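Local coordinates for ABC transporter substrate-binding protein-branched chain amino acid transport (Streptococcus pneumoniae, PDB 4GNR), which binds isoleucine and probably delivers it, like other branched-chain amino acids, to an ABC transporter for uptake into the cell, at residues A[221-225]-A[246-250]. Numbering follows the deposited sequence.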
# COMPACT_ATOMS: atom_id res chain seq x y z
N ILE A 221 -17.99 19.93 8.40
CA ILE A 221 -16.53 20.13 8.47
C ILE A 221 -16.05 20.01 7.03
O ILE A 221 -16.13 18.95 6.42
CB ILE A 221 -15.86 19.08 9.32
CG1 ILE A 221 -16.33 19.21 10.77
CG2 ILE A 221 -14.34 19.24 9.24
CD1 ILE A 221 -15.89 18.05 11.65
N ASP A 222 -15.53 21.13 6.51
CA ASP A 222 -15.06 21.25 5.12
C ASP A 222 -13.56 21.33 4.91
O ASP A 222 -13.08 21.22 3.78
CB ASP A 222 -15.69 22.50 4.50
CG ASP A 222 -17.17 22.38 4.39
OD1 ASP A 222 -17.64 21.23 4.31
OD2 ASP A 222 -17.85 23.43 4.36
N LYS A 223 -12.83 21.54 5.99
CA LYS A 223 -11.37 21.69 5.92
C LYS A 223 -10.70 20.43 5.37
O LYS A 223 -11.25 19.32 5.40
CB LYS A 223 -10.78 22.04 7.29
CG LYS A 223 -10.99 23.49 7.76
CD LYS A 223 -10.22 24.53 6.90
CE LYS A 223 -10.40 25.94 7.35
NZ LYS A 223 -9.64 26.87 6.47
N PRO A 224 -9.48 20.59 4.83
CA PRO A 224 -8.76 19.44 4.29
C PRO A 224 -8.64 18.27 5.24
O PRO A 224 -8.40 18.45 6.44
CB PRO A 224 -7.37 20.03 4.01
CG PRO A 224 -7.65 21.47 3.64
CD PRO A 224 -8.75 21.86 4.62
N ILE A 225 -8.85 17.08 4.68
CA ILE A 225 -8.66 15.78 5.38
C ILE A 225 -7.49 15.14 4.62
O ILE A 225 -7.57 14.98 3.40
CB ILE A 225 -9.90 14.92 5.46
CG1 ILE A 225 -10.94 15.65 6.33
CG2 ILE A 225 -9.57 13.54 6.05
CD1 ILE A 225 -12.29 14.97 6.35
N SER A 246 -14.24 15.54 -1.11
CA SER A 246 -13.68 16.81 -1.58
C SER A 246 -12.76 17.37 -0.52
O SER A 246 -12.91 17.08 0.66
CB SER A 246 -14.76 17.80 -1.98
OG SER A 246 -15.47 17.29 -3.10
N ASN A 247 -11.78 18.13 -0.97
CA ASN A 247 -10.76 18.70 -0.10
C ASN A 247 -10.03 17.55 0.65
O ASN A 247 -9.76 17.61 1.85
CB ASN A 247 -11.36 19.73 0.83
CG ASN A 247 -10.48 20.94 1.03
OD1 ASN A 247 -9.50 21.13 0.30
ND2 ASN A 247 -10.87 21.82 1.95
N ILE A 248 -9.75 16.49 -0.11
CA ILE A 248 -9.05 15.30 0.37
C ILE A 248 -7.65 15.27 -0.26
O ILE A 248 -7.49 15.54 -1.45
CB ILE A 248 -9.79 13.98 0.01
CG1 ILE A 248 -11.25 13.99 0.44
CG2 ILE A 248 -9.06 12.77 0.56
CD1 ILE A 248 -11.51 14.21 1.90
N TYR A 249 -6.65 14.96 0.55
CA TYR A 249 -5.26 14.87 0.09
C TYR A 249 -4.69 13.58 0.64
O TYR A 249 -4.94 13.27 1.80
CB TYR A 249 -4.45 16.06 0.60
CG TYR A 249 -4.99 17.38 0.12
CD1 TYR A 249 -6.04 18.00 0.79
CD2 TYR A 249 -4.47 17.99 -1.01
CE1 TYR A 249 -6.59 19.18 0.34
CE2 TYR A 249 -4.99 19.20 -1.47
CZ TYR A 249 -6.05 19.79 -0.79
OH TYR A 249 -6.58 20.99 -1.23
N PHE A 250 -3.93 12.84 -0.15
CA PHE A 250 -3.32 11.61 0.38
C PHE A 250 -2.10 11.18 -0.43
O PHE A 250 -1.94 11.51 -1.61
CB PHE A 250 -4.33 10.44 0.46
CG PHE A 250 -5.00 10.11 -0.85
CD1 PHE A 250 -6.18 10.73 -1.21
CD2 PHE A 250 -4.47 9.15 -1.71
CE1 PHE A 250 -6.81 10.43 -2.40
CE2 PHE A 250 -5.10 8.85 -2.91
CZ PHE A 250 -6.27 9.50 -3.25
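I225 and Y249 are joined where the chain settles into the sheet: Y249 N donates to I225 O over 3.0 Å, and one step earlier I225 N donates to N247 O at 3.0 Å. The two bonds straddle I248, whose CA-H also leans on I225 O, so that this carbonyl receives both an N-H and a weaker C-H contact. On the face of the sheet that carries I225 and I248 the packing is close and apolar. I248 CD1 comes within 4.0 Å of I225 CB, carried there by a chain that sets CG1 beside its own backbone N (chi1 -52°) and then bends again at chi2; I248 rests on V213 and R217 of helix 206-218, and I225 on R217. The pairing of I225 with I248 is the parallel bridge between strands 225-227 and 248-252, neighbours in the mixed sheet of one lobe of this periplasmic-binding-protein fold, well away from the bound isoleucine. Just before the bridge N247 adopts a left-handed backbone conformation, and with I248 it faces M340 of the antiparallel strand 335-341 as a G1 beta bulge. Its side-chain amide reaches across to the loop that leads into strand 225-227: ND2 gives D222 O a nearly straight bond of 2.9 Å, with the acceptor lying almost in the amide plane. The P224 ring runs alongside this amide, CD 3.4 Å from N247 ND2, while P224 CB meets Y249 CE1 obliquely at 3.8 Å, and L141 touches both proline and tyrosine. Toward solvent the contact thins out: D222 takes part through its backbone carbonyl, and K223 is exposed, its CB pointing away from 246-250 and its side chain about 6 Å from a bound magnesium ion.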